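Local coordinates for methyltransferase (Thermus thermophilus, PDB 1WS6), which probably transfers a methyl group from S-adenosylmethionine to a substrate that is not yet known, at residues I4-K15 / S52-E62; Y39-F49 / E109-P119. One frame throughout, in Å; residues are numbered along the deposited sequence.

How the contacts relate
Contact 1 fastens the N-terminal residues 4-15 to helix 54-61, whereas contact 2 pairs strand 44-48 with strand 111-116 in the central sheet; their centres lie about 14 Å apart. Strand 44-48 leads through the glycine-rich turn into helix 54-61, so the two contacts share one strand-turn-helix unit. Three junctions tie them: R42 NE meets E62 O at 2.7 Å, probably a hydrogen bond; D47 OD2 lies 3.1 Å from G56 N; and V55 CG1 packs against F115 CE1 at 3.5 Å. The D47 end of strand 44-48 and the A117-P119 end of contact 2 probably border the methyl-donor and substrate pocket, as in related methyltransferases.

Contact 1 (I4-K15 / S52-E62); sequences ILGGKARGVALK and SGAVGLEAASE
S61, on the last turn of helix 54-61, plugs into the bend of residues 4-9, and its side chain can be followed outward. CB lies 3.4 Å from G6 O and 3.6 Å from I4 CG2. OG, set anti to the backbone N (chi1 178°), then reaches into the bend, where it donates to G6 O at a short 2.5 Å, in the carbonyl plane, and accepts from A9 N at 2.8 Å. One hydroxyl thus satisfies two backbone groups three residues apart. The S61 carbonyl adds a third link by accepting K8 N at 2.8 Å, the donor tilted from its plane, while G7 CA makes a CA-H...O contact with the same oxygen.

One turn earlier, E58 bends at chi2 and presents its carboxylate to two successive amides: OE1 takes L5 N at 2.6 Å, almost straight at 173°, and OE2 takes G6 N at 2.9 Å. Both oxygens use their syn lone pairs, so this double grip fixes the rotation of the carboxylate. Toward the start of the helix, I4 crosses L57 at about a right angle, its CD1 3.9 Å from L57 CB, and L14 CD2 touches L57 CD1.

Helix 25-38 borders the E58 side, with F32 against E58 and R28 against L5. Helix 73-86 borders the L57 side, and its N82 hydrogen-bonds both K15 N and S52 O.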
# COMPACT_ATOMS: atom_id res chain seq x y z
N ILE A 4 -7.32 10.23 6.65
CA ILE A 4 -7.22 10.15 5.21
C ILE A 4 -6.79 11.57 4.85
O ILE A 4 -7.32 12.53 5.40
CB ILE A 4 -8.60 9.86 4.56
CG1 ILE A 4 -9.12 8.49 5.01
CG2 ILE A 4 -8.49 9.94 3.04
CD1 ILE A 4 -8.21 7.32 4.64
N LEU A 5 -5.83 11.72 3.95
CA LEU A 5 -5.35 13.04 3.57
C LEU A 5 -6.14 13.75 2.48
O LEU A 5 -6.28 14.97 2.52
CB LEU A 5 -3.88 12.96 3.16
CG LEU A 5 -2.88 13.14 4.30
CD1 LEU A 5 -3.51 12.73 5.63
CD2 LEU A 5 -1.64 12.33 4.00
N GLY A 6 -6.65 13.01 1.50
CA GLY A 6 -7.40 13.64 0.42
C GLY A 6 -8.51 12.78 -0.16
O GLY A 6 -8.80 11.70 0.35
N GLY A 7 -9.13 13.26 -1.23
CA GLY A 7 -10.19 12.50 -1.86
C GLY A 7 -11.50 12.47 -1.10
O GLY A 7 -11.69 13.22 -0.14
N LYS A 8 -12.39 11.58 -1.52
CA LYS A 8 -13.72 11.44 -0.93
C LYS A 8 -13.82 11.29 0.58
O LYS A 8 -14.84 11.66 1.17
CB LYS A 8 -14.46 10.28 -1.61
CG LYS A 8 -14.99 10.64 -3.00
CD LYS A 8 -15.47 9.43 -3.79
CE LYS A 8 -14.30 8.60 -4.31
NZ LYS A 8 -14.73 7.44 -5.14
N ALA A 9 -12.78 10.75 1.22
CA ALA A 9 -12.80 10.56 2.66
C ALA A 9 -11.83 11.47 3.42
O ALA A 9 -11.49 11.22 4.58
CB ALA A 9 -12.51 9.10 2.99
N ARG A 10 -11.41 12.55 2.76
CA ARG A 10 -10.49 13.52 3.35
C ARG A 10 -10.84 13.93 4.77
O ARG A 10 -11.95 14.39 5.05
CB ARG A 10 -10.45 14.76 2.46
CG ARG A 10 -9.61 15.92 2.96
CD ARG A 10 -9.55 16.98 1.88
NE ARG A 10 -8.69 18.12 2.21
CZ ARG A 10 -9.07 19.15 2.96
NH1 ARG A 10 -10.30 19.20 3.47
NH2 ARG A 10 -8.22 20.14 3.19
N GLY A 11 -9.88 13.74 5.68
CA GLY A 11 -10.09 14.12 7.07
C GLY A 11 -10.57 13.05 8.02
O GLY A 11 -10.42 13.20 9.23
N VAL A 12 -11.15 11.98 7.51
CA VAL A 12 -11.66 10.91 8.37
C VAL A 12 -10.57 10.17 9.16
O VAL A 12 -9.57 9.73 8.60
CB VAL A 12 -12.47 9.87 7.56
CG1 VAL A 12 -12.81 8.67 8.42
CG2 VAL A 12 -13.76 10.51 7.04
N ALA A 13 -10.79 10.04 10.47
CA ALA A 13 -9.85 9.37 11.35
C ALA A 13 -9.92 7.86 11.17
O ALA A 13 -11.00 7.29 11.01
CB ALA A 13 -10.13 9.73 12.80
N LEU A 14 -8.77 7.20 11.20
CA LEU A 14 -8.76 5.76 11.04
C LEU A 14 -8.37 5.09 12.33
O LEU A 14 -7.43 5.52 12.99
CB LEU A 14 -7.79 5.37 9.93
CG LEU A 14 -8.09 5.94 8.54
CD1 LEU A 14 -7.00 5.54 7.55
CD2 LEU A 14 -9.46 5.44 8.09
N LYS A 15 -9.10 4.05 12.71
CA LYS A 15 -8.77 3.31 13.92
C LYS A 15 -7.47 2.57 13.63
O LYS A 15 -7.38 1.83 12.65
CB LYS A 15 -9.87 2.29 14.26
CG LYS A 15 -11.24 2.88 14.58
CD LYS A 15 -12.22 1.75 14.97
CE LYS A 15 -13.62 2.26 15.36
NZ LYS A 15 -14.47 2.72 14.21
N SER A 52 -4.42 -1.18 9.27
CA SER A 52 -5.76 -0.67 9.52
C SER A 52 -6.19 -0.15 8.15
O SER A 52 -7.36 0.15 7.94
CB SER A 52 -5.71 0.48 10.52
OG SER A 52 -5.03 0.10 11.70
N GLY A 53 -5.22 -0.04 7.24
CA GLY A 53 -5.49 0.41 5.89
C GLY A 53 -5.09 1.84 5.51
O GLY A 53 -5.55 2.35 4.49
N ALA A 54 -4.22 2.46 6.30
CA ALA A 54 -3.82 3.84 6.03
C ALA A 54 -3.52 4.16 4.56
O ALA A 54 -4.12 5.08 3.98
CB ALA A 54 -2.62 4.20 6.88
N VAL A 55 -2.62 3.41 3.95
CA VAL A 55 -2.27 3.68 2.56
C VAL A 55 -3.30 3.19 1.55
O VAL A 55 -3.67 3.93 0.63
CB VAL A 55 -0.86 3.09 2.24
CG1 VAL A 55 -0.84 1.59 2.52
CG2 VAL A 55 -0.49 3.39 0.79
N GLY A 56 -3.80 1.97 1.72
CA GLY A 56 -4.79 1.46 0.79
C GLY A 56 -6.10 2.24 0.79
O GLY A 56 -6.75 2.39 -0.25
N LEU A 57 -6.51 2.73 1.96
CA LEU A 57 -7.75 3.49 2.04
C LEU A 57 -7.54 4.89 1.45
O LEU A 57 -8.48 5.50 0.92
CB LEU A 57 -8.23 3.59 3.49
CG LEU A 57 -8.76 2.27 4.05
CD1 LEU A 57 -9.18 2.44 5.51
CD2 LEU A 57 -9.94 1.82 3.20
N GLU A 58 -6.31 5.38 1.54
CA GLU A 58 -5.99 6.69 0.99
C GLU A 58 -6.16 6.59 -0.52
O GLU A 58 -6.71 7.48 -1.16
CB GLU A 58 -4.56 7.08 1.34
CG GLU A 58 -4.12 8.43 0.81
CD GLU A 58 -4.80 9.60 1.51
OE1 GLU A 58 -4.95 9.55 2.75
OE2 GLU A 58 -5.16 10.57 0.83
N ALA A 59 -5.68 5.49 -1.10
CA ALA A 59 -5.80 5.28 -2.53
C ALA A 59 -7.28 5.23 -2.92
O ALA A 59 -7.70 5.86 -3.89
CB ALA A 59 -5.11 3.97 -2.95
N ALA A 60 -8.06 4.47 -2.15
CA ALA A 60 -9.49 4.35 -2.42
C ALA A 60 -10.14 5.71 -2.38
O ALA A 60 -10.93 6.06 -3.25
CB ALA A 60 -10.13 3.43 -1.41
N SER A 61 -9.81 6.49 -1.36
CA SER A 61 -10.38 7.82 -1.20
C SER A 61 -10.01 8.72 -2.36
O SER A 61 -10.71 9.68 -2.66
CB SER A 61 -9.89 8.45 0.10
OG SER A 61 -10.40 9.77 0.24
N GLU A 62 -8.90 8.41 -3.02
CA GLU A 62 -8.46 9.26 -4.11
C GLU A 62 -8.84 8.77 -5.49
O GLU A 62 -8.30 9.23 -6.48
CB GLU A 62 -6.95 9.51 -4.01
CG GLU A 62 -6.61 10.48 -2.88
CD GLU A 62 -5.14 10.82 -2.78
OE1 GLU A 62 -4.49 11.07 -3.83
OE2 GLU A 62 -4.63 10.85 -1.64

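Contact 2 (Y39-F49 / E109-P119); sequences YPRRGRFLDPF and ERFTVAFMAPP. Unlike the reference sequence in segment 39-49: P48 (reference Leu).
R44 carries CG beside its backbone N (chi1 -62°) and then bends at chi2 and chi3, which folds its guanidinium back over the F111 ring; F111, with a similar first torsion (-52°), sets its ring between the side chains of R44 and L46. The planes of guanidinium and ring lie 16° apart with centres 4.0 Å from each other, an off-centre cation-pi stack. In its own plane the guanidinium grips R110 O side-on, NE at 2.9 Å and NH2 also bonded to that oxygen. NH2 further makes a salt bridge with E109 OE1, whose hydrogen bond is weak. The opposite face of F111 receives L46, with CG 3.7 Å from the ring centroid, so the ring is sandwiched between charge and aliphatic carbon.

The strands run parallel, pairing F45 with V113 and L46 with A114. V113 O accepts L46 N at 2.8 Å, and L46 O accepts F115 N at 2.9 Å. At the start R44 O serves both T112 N and V113 N, which marks the interruption of strand 111-116 at T112; T112 CG2 sits over a face of the Y39 ring. Beyond the last direct bond two waters take over, one joining P48 O to A117 N, the other F49 O to A117 O. Here selenomethionine M116 brings CE to the edge of the F49 ring, 3.4 Å from CD1, and P118 CB covers one face in a CH-pi contact 3.7 Å from the centroid.

F45 packs on helix 54-61 and L46 on F100 of helix 97-106, so helices cover both faces; strands 44-48 and 111-116 are neighbours in the middle of a sheet of order 3-2-1-4-5-7-6. That order is the hallmark of the class I, Rossmann-like methyltransferase fold, in which the C-terminal ends of these two strands usually border the active site.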
# COMPACT_ATOMS: atom_id res chain seq x y z
N TYR A 39 -0.55 9.49 -12.46
CA TYR A 39 -1.65 8.64 -12.90
C TYR A 39 -2.98 9.35 -12.73
O TYR A 39 -3.78 9.01 -11.85
CB TYR A 39 -1.67 7.35 -12.10
CG TYR A 39 -0.43 6.53 -12.29
CD1 TYR A 39 -0.16 5.92 -13.52
CD2 TYR A 39 0.48 6.36 -11.26
CE1 TYR A 39 0.98 5.15 -13.71
CE2 TYR A 39 1.63 5.59 -11.44
CZ TYR A 39 1.87 5.00 -12.67
OH TYR A 39 3.01 4.24 -12.84
N PRO A 40 -3.24 10.36 -13.56
CA PRO A 40 -4.48 11.12 -13.49
C PRO A 40 -5.69 10.25 -13.82
O PRO A 40 -6.82 10.59 -13.48
CB PRO A 40 -4.26 12.23 -14.50
CG PRO A 40 -3.34 11.58 -15.52
CD PRO A 40 -2.37 10.85 -14.65
N ARG A 41 -5.45 9.13 -14.49
CA ARG A 41 -6.54 8.24 -14.85
C ARG A 41 -6.67 7.16 -13.79
O ARG A 41 -7.51 6.27 -13.89
CB ARG A 41 -6.27 7.62 -16.23
CG ARG A 41 -7.44 6.88 -16.83
CD ARG A 41 -8.65 7.79 -16.95
NE ARG A 41 -9.77 7.13 -17.60
CZ ARG A 41 -10.97 7.68 -17.76
NH1 ARG A 41 -11.21 8.91 -17.31
NH2 ARG A 41 -11.94 7.00 -18.37
N ARG A 42 -5.81 7.25 -12.78
CA ARG A 42 -5.81 6.29 -11.68
C ARG A 42 -5.63 4.86 -12.14
O ARG A 42 -4.77 4.57 -12.96
CB ARG A 42 -7.12 6.40 -10.88
CG ARG A 42 -7.35 7.76 -10.24
CD ARG A 42 -6.30 8.10 -9.18
NE ARG A 42 -6.55 9.41 -8.58
CZ ARG A 42 -6.20 10.57 -9.13
NH1 ARG A 42 -5.57 10.59 -10.30
NH2 ARG A 42 -6.52 11.71 -8.54
N GLY A 43 -6.45 3.97 -11.59
CA GLY A 43 -6.36 2.57 -11.94
C GLY A 43 -6.49 1.70 -10.69
O GLY A 43 -7.03 2.15 -9.68
N ARG A 44 -6.00 0.47 -10.76
CA ARG A 44 -6.08 -0.42 -9.61
C ARG A 44 -4.83 -0.32 -8.74
O ARG A 44 -3.70 -0.32 -9.23
CB ARG A 44 -6.30 -1.86 -10.08
CG ARG A 44 -7.62 -2.06 -10.83
CD ARG A 44 -8.33 -3.32 -10.35
NE ARG A 44 -7.43 -4.46 -10.41
CZ ARG A 44 -7.60 -5.60 -9.76
NH1 ARG A 44 -8.66 -5.79 -8.99
NH2 ARG A 44 -6.69 -6.55 -9.88
N PHE A 45 -5.05 -0.24 -7.42
CA PHE A 45 -4.00 -0.10 -6.42
C PHE A 45 -3.98 -1.34 -5.52
O PHE A 45 -5.01 -1.74 -4.99
CB PHE A 45 -4.29 1.17 -5.61
CG PHE A 45 -3.17 1.58 -4.67
CD1 PHE A 45 -3.04 0.99 -3.42
CD2 PHE A 45 -2.29 2.58 -5.03
CE1 PHE A 45 -2.05 1.39 -2.56
CE2 PHE A 45 -1.29 2.99 -4.17
CZ PHE A 45 -1.17 2.40 -2.93
N LEU A 46 -2.81 -1.93 -5.35
CA LEU A 46 -2.64 -3.14 -4.55
C LEU A 46 -1.87 -2.81 -3.28
O LEU A 46 -0.78 -2.24 -3.34
CB LEU A 46 -1.87 -4.20 -5.36
CG LEU A 46 -1.96 -5.70 -5.01
CD1 LEU A 46 -0.58 -6.35 -5.06
CD2 LEU A 46 -2.58 -5.89 -3.64
N ASP A 47 -2.42 -3.17 -2.13
CA ASP A 47 -1.74 -2.88 -0.87
C ASP A 47 -1.63 -4.10 0.02
O ASP A 47 -2.47 -4.32 0.90
CB ASP A 47 -2.44 -1.74 -0.12
CG ASP A 47 -1.83 -1.47 1.26
OD1 ASP A 47 -0.66 -1.84 1.50
OD2 ASP A 47 -2.53 -0.88 2.11
N PRO A 48 -0.60 -4.92 -0.20
CA PRO A 48 -0.35 -6.14 0.58
C PRO A 48 0.28 -5.65 1.88
O PRO A 48 1.04 -4.67 1.87
CB PRO A 48 0.63 -6.91 -0.29
CG PRO A 48 1.44 -5.80 -0.92
CD PRO A 48 0.41 -4.74 -1.25
N PHE A 49 -0.02 -6.32 2.99
CA PHE A 49 0.49 -5.91 4.29
C PHE A 49 -0.21 -4.65 4.74
O PHE A 49 0.35 -3.84 5.47
CB PHE A 49 2.00 -5.65 4.26
CG PHE A 49 2.81 -6.89 4.23
CD1 PHE A 49 3.60 -7.19 3.14
CD2 PHE A 49 2.79 -7.77 5.30
CE1 PHE A 49 4.35 -8.35 3.10
CE2 PHE A 49 3.53 -8.93 5.27
CZ PHE A 49 4.31 -9.22 4.17
N GLU A 109 -5.02 -11.22 -12.31
CA GLU A 109 -5.19 -9.93 -11.65
C GLU A 109 -4.07 -8.98 -12.04
O GLU A 109 -2.90 -9.38 -12.14
CB GLU A 109 -5.19 -10.11 -10.14
CG GLU A 109 -6.36 -10.92 -9.61
CD GLU A 109 -7.63 -10.11 -9.57
OE1 GLU A 109 -7.82 -9.25 -10.46
OE2 GLU A 109 -8.44 -10.34 -8.65
N ARG A 110 -4.43 -7.72 -12.27
CA ARG A 110 -3.44 -6.71 -12.61
C ARG A 110 -3.74 -5.35 -11.99
O ARG A 110 -4.90 -4.98 -11.78
CB ARG A 110 -3.27 -6.61 -14.12
CG ARG A 110 -2.02 -7.33 -14.57
CD ARG A 110 -2.24 -8.16 -15.79
NE ARG A 110 -1.16 -9.12 -16.02
CZ ARG A 110 -0.87 -10.13 -15.20
NH1 ARG A 110 -1.58 -10.33 -14.10
NH2 ARG A 110 0.11 -10.97 -15.51
N PHE A 111 -2.67 -4.63 -11.68
CA PHE A 111 -2.78 -3.33 -11.03
C PHE A 111 -1.84 -2.31 -11.65
O PHE A 111 -0.84 -2.66 -12.28
CB PHE A 111 -2.42 -3.46 -9.55
CG PHE A 111 -3.18 -4.52 -8.84
CD1 PHE A 111 -4.29 -4.21 -8.07
CD2 PHE A 111 -2.79 -5.85 -8.93
CE1 PHE A 111 -5.01 -5.20 -7.42
CE2 PHE A 111 -3.50 -6.85 -8.27
CZ PHE A 111 -4.61 -6.52 -7.52
N THR A 112 -2.16 -1.05 -11.43
CA THR A 112 -1.34 0.04 -11.94
C THR A 112 -0.25 0.38 -10.91
O THR A 112 0.86 0.76 -11.27
CB THR A 112 -2.22 1.26 -12.20
OG1 THR A 112 -3.18 0.92 -13.20
CG2 THR A 112 -1.38 2.44 -12.68
N VAL A 113 -0.58 0.21 -9.64
CA VAL A 113 0.36 0.48 -8.56
C VAL A 113 0.28 -0.58 -7.48
O VAL A 113 -0.81 -1.04 -7.12
CB VAL A 113 0.08 1.84 -7.90
CG1 VAL A 113 1.03 2.04 -6.73
CG2 VAL A 113 0.23 2.96 -8.91
N ALA A 114 1.43 -0.97 -6.96
CA ALA A 114 1.48 -1.96 -5.89
C ALA A 114 2.40 -1.39 -4.82
O ALA A 114 3.62 -1.33 -5.01
CB ALA A 114 2.01 -3.29 -6.41
N PHE A 115 1.81 -0.95 -3.71
CA PHE A 115 2.54 -0.37 -2.59
C PHE A 115 2.71 -1.38 -1.48
O PHE A 115 1.74 -2.02 -1.05
CB PHE A 115 1.80 0.86 -2.05
CG PHE A 115 2.35 1.38 -0.74
CD1 PHE A 115 1.98 0.80 0.47
CD2 PHE A 115 3.25 2.44 -0.72
CE1 PHE A 115 2.50 1.26 1.68
CE2 PHE A 115 3.77 2.91 0.49
CZ PHE A 115 3.40 2.32 1.69
N MSE A 116 3.93 -1.51 -0.98
CA MSE A 116 4.20 -2.45 0.09
C MSE A 116 5.02 -1.85 1.22
O MSE A 116 6.15 -1.41 1.02
CB MSE A 116 4.90 -3.68 -0.48
CG MSE A 116 5.32 -4.69 0.55
SE MSE A 116 5.93 -6.33 -0.27
CE MSE A 116 4.26 -7.26 -0.20
N ALA A 117 4.44 -1.84 2.42
CA ALA A 117 5.12 -1.32 3.60
C ALA A 117 4.99 -2.36 4.71
O ALA A 117 4.26 -2.18 5.68
CB ALA A 117 4.49 0.00 4.03
N PRO A 118 5.71 -3.48 4.57
CA PRO A 118 5.67 -4.54 5.57
C PRO A 118 6.42 -4.17 6.84
O PRO A 118 7.23 -3.25 6.84
CB PRO A 118 6.31 -5.72 4.84
CG PRO A 118 7.31 -5.07 3.96
CD PRO A 118 6.61 -3.83 3.45
N PRO A 119 6.13 -4.85 7.96
CA PRO A 119 6.82 -4.54 9.21
C PRO A 119 8.31 -4.79 9.06
O PRO A 119 8.74 -5.88 8.69
CB PRO A 119 6.14 -5.47 10.22
CG PRO A 119 5.66 -6.60 9.39
CD PRO A 119 5.13 -5.92 8.16
O HOH W 1 1.98 -2.23 2.75
O HOH W 2 1.61 -1.55 6.10